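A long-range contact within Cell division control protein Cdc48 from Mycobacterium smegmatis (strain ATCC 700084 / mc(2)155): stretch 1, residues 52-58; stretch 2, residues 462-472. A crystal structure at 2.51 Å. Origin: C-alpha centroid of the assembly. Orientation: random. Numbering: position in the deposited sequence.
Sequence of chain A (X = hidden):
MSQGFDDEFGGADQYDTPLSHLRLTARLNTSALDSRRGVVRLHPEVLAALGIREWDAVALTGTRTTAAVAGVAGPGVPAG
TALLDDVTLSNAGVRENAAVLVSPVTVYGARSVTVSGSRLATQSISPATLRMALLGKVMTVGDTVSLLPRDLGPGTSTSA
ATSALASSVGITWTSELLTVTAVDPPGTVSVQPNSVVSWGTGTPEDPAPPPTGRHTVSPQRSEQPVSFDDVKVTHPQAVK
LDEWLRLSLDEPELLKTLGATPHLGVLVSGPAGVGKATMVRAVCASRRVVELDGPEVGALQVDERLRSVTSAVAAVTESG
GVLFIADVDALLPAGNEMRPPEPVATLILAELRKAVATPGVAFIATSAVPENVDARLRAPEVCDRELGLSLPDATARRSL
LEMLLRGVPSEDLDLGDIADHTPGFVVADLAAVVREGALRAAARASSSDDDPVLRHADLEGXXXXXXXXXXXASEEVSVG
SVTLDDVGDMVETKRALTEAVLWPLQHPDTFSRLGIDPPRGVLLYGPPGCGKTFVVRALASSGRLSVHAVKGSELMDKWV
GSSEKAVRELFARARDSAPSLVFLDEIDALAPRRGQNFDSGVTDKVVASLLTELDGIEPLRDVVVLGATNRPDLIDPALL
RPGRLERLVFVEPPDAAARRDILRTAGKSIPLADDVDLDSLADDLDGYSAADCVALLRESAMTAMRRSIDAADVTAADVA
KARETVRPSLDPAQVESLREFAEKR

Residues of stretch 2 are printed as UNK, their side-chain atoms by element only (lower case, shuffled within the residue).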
ATOM      1  N   ILE A  52     -16.855   3.633   6.738  1.00 40.04           N
ATOM      2  CA  ILE A  52     -15.671   3.812   5.908  1.00 39.43           C
ATOM      3  C   ILE A  52     -15.021   5.172   6.131  1.00 41.68           C
ATOM      4  O   ILE A  52     -15.630   6.078   6.701  1.00 43.21           O
ATOM      5  CB  ILE A  52     -16.014   3.689   4.417  1.00 36.21           C
ATOM      6  CG1 ILE A  52     -17.038   4.754   4.024  1.00 34.34           C
ATOM      7  CG2 ILE A  52     -16.524   2.291   4.104  1.00 35.28           C
ATOM      8  CD1 ILE A  52     -17.461   4.682   2.582  1.00 33.63           C
ATOM      9  N   ARG A  53     -13.781   5.306   5.675  1.00 40.81           N
ATOM     10  CA  ARG A  53     -13.086   6.586   5.710  1.00 39.73           C
ATOM     11  C   ARG A  53     -13.097   7.195   4.318  1.00 38.46           C
ATOM     12  O   ARG A  53     -13.589   6.584   3.372  1.00 37.38           O
ATOM     13  CB  ARG A  53     -11.637   6.401   6.161  1.00 39.97           C
ATOM     14  CG  ARG A  53     -11.468   5.819   7.550  1.00 42.06           C
ATOM     15  CD  ARG A  53      -9.996   5.617   7.859  1.00 43.81           C
ATOM     16  NE  ARG A  53      -9.368   4.717   6.895  1.00 45.47           N
ATOM     17  CZ  ARG A  53      -8.057   4.627   6.691  1.00 46.07           C
ATOM     18  NH1 ARG A  53      -7.218   5.391   7.379  1.00 45.54           N
ATOM     19  NH2 ARG A  53      -7.586   3.774   5.789  1.00 46.16           N
ATOM     20  N   GLU A  54     -12.548   8.396   4.193  1.00 40.94           N
ATOM     21  CA  GLU A  54     -12.347   8.999   2.885  1.00 43.48           C
ATOM     22  C   GLU A  54     -11.379   8.129   2.082  1.00 40.90           C
ATOM     23  O   GLU A  54     -10.543   7.435   2.662  1.00 40.89           O
ATOM     24  CB  GLU A  54     -11.793  10.416   3.040  1.00 47.01           C
ATOM     25  CG  GLU A  54     -11.773  11.225   1.754  1.00 51.39           C
ATOM     26  CD  GLU A  54     -11.040  12.543   1.903  1.00 54.64           C
ATOM     27  OE1 GLU A  54     -10.418  12.761   2.965  1.00 55.24           O
ATOM     28  OE2 GLU A  54     -11.086  13.358   0.956  1.00 56.18           O
ATOM     29  N   TRP A  55     -11.515   8.166   0.756  1.00 38.33           N
ATOM     30  CA  TRP A  55     -10.690   7.393  -0.187  1.00 35.32           C
ATOM     31  C   TRP A  55     -11.028   5.902  -0.284  1.00 33.74           C
ATOM     32  O   TRP A  55     -10.502   5.203  -1.147  1.00 34.31           O
ATOM     33  CB  TRP A  55      -9.184   7.584   0.047  1.00 35.94           C
ATOM     34  CG  TRP A  55      -8.719   9.008  -0.009  1.00 37.01           C
ATOM     35  CD1 TRP A  55      -8.062   9.689   0.969  1.00 37.06           C
ATOM     36  CD2 TRP A  55      -8.880   9.927  -1.100  1.00 38.60           C
ATOM     37  NE1 TRP A  55      -7.798  10.972   0.559  1.00 40.49           N
ATOM     38  CE2 TRP A  55      -8.291  11.144  -0.709  1.00 40.57           C
ATOM     39  CE3 TRP A  55      -9.462   9.839  -2.367  1.00 40.70           C
ATOM     40  CZ2 TRP A  55      -8.266  12.265  -1.537  1.00 41.98           C
ATOM     41  CZ3 TRP A  55      -9.440  10.952  -3.188  1.00 42.90           C
ATOM     42  CH2 TRP A  55      -8.845  12.149  -2.770  1.00 43.45           C
ATOM     43  N   ASP A  56     -11.900   5.409   0.587  1.00 32.28           N
ATOM     44  CA  ASP A  56     -12.398   4.048   0.419  1.00 32.80           C
ATOM     45  C   ASP A  56     -13.385   4.012  -0.744  1.00 32.74           C
ATOM     46  O   ASP A  56     -14.074   4.998  -1.010  1.00 32.28           O
ATOM     47  CB  ASP A  56     -13.045   3.523   1.702  1.00 33.07           C
ATOM     48  CG  ASP A  56     -12.021   3.146   2.758  1.00 35.41           C
ATOM     49  OD1 ASP A  56     -10.835   2.970   2.405  1.00 33.24           O
ATOM     50  OD2 ASP A  56     -12.405   3.021   3.940  1.00 38.59           O
ATOM     51  N   ALA A  57     -13.436   2.888  -1.449  1.00 31.35           N
ATOM     52  CA  ALA A  57     -14.346   2.752  -2.581  1.00 30.51           C
ATOM     53  C   ALA A  57     -15.750   2.411  -2.111  1.00 30.17           C
ATOM     54  O   ALA A  57     -15.930   1.744  -1.092  1.00 28.14           O
ATOM     55  CB  ALA A  57     -13.849   1.696  -3.551  1.00 30.14           C
ATOM     56  N   VAL A  58     -16.742   2.880  -2.859  1.00 32.16           N
ATOM     57  CA  VAL A  58     -18.131   2.530  -2.594  1.00 35.46           C
ATOM     58  C   VAL A  58     -18.779   1.922  -3.827  1.00 37.90           C
ATOM     59  O   VAL A  58     -18.411   2.242  -4.958  1.00 39.54           O
ATOM     60  CB  VAL A  58     -18.973   3.750  -2.155  1.00 36.17           C
ATOM     61  CG1 VAL A  58     -18.696   4.099  -0.707  1.00 36.77           C
ATOM     62  CG2 VAL A  58     -18.718   4.941  -3.072  1.00 35.07           C
ATOM     63  N   UNK A 462      -5.049  19.484  -6.340  1.00 42.84           N
ATOM     64  CA  UNK A 462      -4.844  18.116  -6.797  1.00 40.40           C
ATOM     65  C   UNK A 462      -5.053  17.124  -5.657  1.00 39.12           C
ATOM     66  O   UNK A 462      -5.521  16.007  -5.872  1.00 38.73           O
ATOM     67  c   UNK A 462      -3.449  17.960  -7.385  1.00 39.38           C
ATOM     68  N   UNK A 463      -4.708  17.541  -4.444  1.00 38.81           N
ATOM     69  CA  UNK A 463      -4.827  16.679  -3.271  1.00 38.19           C
ATOM     70  C   UNK A 463      -6.278  16.319  -2.947  1.00 38.87           C
ATOM     71  O   UNK A 463      -6.536  15.371  -2.206  1.00 39.36           O
ATOM     72  c   UNK A 463      -2.671  17.643  -2.175  1.00 37.29           C
ATOM     73  c   UNK A 463      -1.900  16.400  -2.580  1.00 36.81           C
ATOM     74  c   UNK A 463      -2.128  18.209  -0.874  1.00 36.42           C
ATOM     75  c   UNK A 463      -4.166  17.337  -2.055  1.00 37.23           C
ATOM     76  N   UNK A 464      -7.220  17.075  -3.502  1.00 38.03           N
ATOM     77  CA  UNK A 464      -8.635  16.811  -3.257  1.00 38.64           C
ATOM     78  C   UNK A 464      -9.181  15.694  -4.149  1.00 40.83           C
ATOM     79  O   UNK A 464     -10.297  15.219  -3.934  1.00 43.77           O
ATOM     80  c   UNK A 464      -9.500  18.074  -3.455  1.00 39.07           C
ATOM     81  c   UNK A 464      -8.916  19.258  -2.690  1.00 36.11           C
ATOM     82  o   UNK A 464      -9.581  18.390  -4.851  1.00 40.69           O
ATOM     83  N   UNK A 465      -8.403  15.275  -5.146  1.00 39.65           N
ATOM     84  CA  UNK A 465      -8.871  14.266  -6.098  1.00 40.48           C
ATOM     85  C   UNK A 465      -7.929  13.073  -6.294  1.00 39.76           C
ATOM     86  O   UNK A 465      -8.324  12.055  -6.863  1.00 40.31           O
ATOM     87  c   UNK A 465      -7.959  15.627  -8.016  1.00 42.01           C
ATOM     88  c   UNK A 465     -10.387  15.798  -7.406  1.00 42.58           C
ATOM     89  c   UNK A 465      -9.176  14.882  -7.482  1.00 41.76           C
ATOM     90  N   UNK A 466      -6.689  13.193  -5.832  1.00 37.94           N
ATOM     91  CA  UNK A 466      -5.715  12.120  -6.022  1.00 37.89           C
ATOM     92  C   UNK A 466      -5.619  11.201  -4.807  1.00 38.52           C
ATOM     93  O   UNK A 466      -5.207  11.622  -3.727  1.00 39.43           O
ATOM     94  c   UNK A 466      -4.880  12.710  -8.833  1.00 40.88           C
ATOM     95  c   UNK A 466      -3.311  11.530  -6.460  1.00 36.50           C
ATOM     96  c   UNK A 466      -4.352  13.483  -7.642  1.00 40.69           C
ATOM     97  c   UNK A 466      -4.315  12.670  -6.348  1.00 38.27           C
ATOM     98  N   UNK A 467      -5.997   9.940  -4.992  1.00 37.56           N
ATOM     99  CA  UNK A 467      -5.895   8.962  -3.919  1.00 34.28           C
ATOM    100  C   UNK A 467      -4.529   8.292  -3.920  1.00 31.39           C
ATOM    101  O   UNK A 467      -4.097   7.754  -4.940  1.00 30.31           O
ATOM    102  n   UNK A 467      -8.611   3.137  -5.387  1.00 31.39           N
ATOM    103  n   UNK A 467      -9.635   3.577  -3.383  1.00 31.74           N
ATOM    104  n   UNK A 467      -7.978   4.973  -4.145  1.00 31.75           N
ATOM    105  c   UNK A 467      -8.742   3.897  -4.307  1.00 31.80           C
ATOM    106  c   UNK A 467      -8.060   5.863  -2.990  1.00 28.86           C
ATOM    107  c   UNK A 467      -6.990   7.899  -4.034  1.00 32.17           C
ATOM    108  c   UNK A 467      -6.919   6.857  -2.929  1.00 30.06           C
ATOM    109  N   UNK A 468      -3.840   8.329  -2.770  1.00 28.12           N
ATOM    110  CA  UNK A 468      -2.568   7.617  -2.625  1.00 24.30           C
ATOM    111  C   UNK A 468      -2.777   6.119  -2.789  1.00 23.48           C
ATOM    112  O   UNK A 468      -3.791   5.583  -2.335  1.00 21.92           O
ATOM    113  c   UNK A 468      -2.135   7.946  -1.193  1.00 22.50           C
ATOM    114  c   UNK A 468      -4.231   9.026  -1.533  1.00 26.94           C
ATOM    115  c   UNK A 468      -3.388   8.356  -0.495  1.00 25.17           C
ATOM    116  N   UNK A 469      -1.821   5.464  -3.443  1.00 25.35           N
ATOM    117  CA  UNK A 469      -1.879   4.030  -3.712  1.00 26.06           C
ATOM    118  C   UNK A 469      -2.033   3.230  -2.419  1.00 27.07           C
ATOM    119  O   UNK A 469      -2.639   2.161  -2.404  1.00 26.74           O
ATOM    120  c   UNK A 469      -0.618   3.596  -4.462  1.00 27.13           C
ATOM    121  c   UNK A 469       0.562   2.446  -6.343  1.00 27.53           C
ATOM    122  c   UNK A 469      -1.841   3.085  -6.586  1.00 32.88           C
ATOM    123  c   UNK A 469      -0.768   2.612  -5.623  1.00 29.65           C
ATOM    124  N   UNK A 470      -1.506   3.772  -1.327  1.00 30.39           N
ATOM    125  CA  UNK A 470      -1.606   3.130  -0.021  1.00 31.52           C
ATOM    126  C   UNK A 470      -3.048   3.063   0.490  1.00 33.00           C
ATOM    127  O   UNK A 470      -3.339   2.341   1.442  1.00 33.52           O
ATOM    128  o   UNK A 470      -1.161   5.215   1.130  1.00 32.64           O
ATOM    129  c   UNK A 470      -0.735   3.869   0.993  1.00 30.95           C
ATOM    130  N   UNK A 471      -3.947   3.817  -0.136  1.00 34.06           N
ATOM    131  CA  UNK A 471      -5.352   3.817   0.263  1.00 37.92           C
ATOM    132  C   UNK A 471      -6.255   3.125  -0.756  1.00 41.00           C
ATOM    133  O   UNK A 471      -7.477   3.219  -0.666  1.00 46.63           O
ATOM    134  c   UNK A 471      -5.843   5.249   0.483  1.00 39.20           C
ATOM    135  c   UNK A 471      -5.113   5.991   1.585  1.00 41.47           C
ATOM    136  c   UNK A 471      -5.521   5.490   2.958  1.00 43.74           C
ATOM    137  n   UNK A 471      -6.751   6.127   3.416  1.00 47.95           N
ATOM    138  c   UNK A 471      -6.790   7.290   4.059  1.00 48.80           C
ATOM    139  n   UNK A 471      -5.665   7.943   4.321  1.00 47.47           N
ATOM    140  n   UNK A 471      -7.952   7.800   4.440  1.00 50.32           N
ATOM    141  N   UNK A 472      -5.656   2.428  -1.717  1.00 38.27           N
ATOM    142  CA  UNK A 472      -6.411   1.863  -2.833  1.00 38.79           C
ATOM    143  C   UNK A 472      -6.865   0.426  -2.594  1.00 40.63           C
ATOM    144  O   UNK A 472      -7.548  -0.157  -3.432  1.00 41.28           O
ATOM    145  o   UNK A 472      -4.487   1.056  -4.096  1.00 34.58           O
ATOM    146  c   UNK A 472      -5.594   1.943  -4.128  1.00 37.70           C
TER
HETATM  147  O   HOH W   1     -11.750  14.636  -0.979  1.00 51.58           O
HETATM  148  O   HOH W   2      -8.657   4.655   2.538  1.00 56.51           O

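Position 462 carries one side-chain carbon and nothing beyond it, out of reach of stretch 1; a lone CB means Ala462.

Position 463 has four carbons forked at the second, the pattern of Leu463. Its side chain makes no close contact with stretch 1, but its backbone O lies 3.6 Å from Trp55 CZ2, at the ring edge.

At position 464 one carbon bears an oxygen and a carbon, hence Thr464. CB points away, while the backbone O sits 3.6 Å from Trp55 CH2 and weakly accepts from water 1, which also donates to Glu54.

Position 465 shows one carbon carrying two more: Val465. Its CA-to-CB bond also points away, with its backbone C 3.8 Å from Trp55 CH2.

Position 466 has four carbons forked at the first, one arm two carbons long, which identifies Ile466. The CA-to-CB bond points away; its backbone O lies over a face of the indole, 3.8 Å from Trp55 CH2.

At position 467 three carbons lead to a nitrogen, then a carbon carrying two nitrogens, a guanidinium, so Arg467. CB packs 3.6 Å from Trp55 CE3. Chi1 and chi2 are t and chi3 turns to p; NH1 donates to Trp55 O at 2.9 Å and 162°, with that oxygen near the guanidinium plane.

Position 468 has three carbons closing a ring onto the backbone N: Pro468, with no contact to stretch 1.

Position 469, four carbons forked at the second, is Leu469, out of reach. Position 470, one carbon then one oxygen, is Ser470, also out of reach.

Position 471 repeats the three-carbon, nitrogen and two-nitrogen-bearing carbon pattern: Arg471. Here chi1 to chi3 are all m, and CB points toward stretch 1. NH2 donates to Glu54 O at 3.2 Å and 137°, while NE donates to water 2 at 2.6 Å.

Position 472, one carbon then one oxygen, is Ser472; its OG donates to Leu469 O at 2.7 Å, within its own stretch.

The contact centres on Trp55, which loses 167 Å² to stretch 2; the closest atoms of positions 463 to 466 to its ring are all backbone. The type II turn from Arg53 to Asp56 presents two carbonyls, each taken by an arginine. The Arg471 guanidinium lies between Trp55 CD1 on one face and the Arg53 guanidinium on the opposite face, the two guanidinium centres 4.0 Å apart and their planes at 16°. This stack brings like charges together: Arg53 NH2 and Arg471 NE, both donors, approach to 3.4 Å without hydrogen bonding.

Stretch 2, residues 462-472: ALTVIRPLSRS
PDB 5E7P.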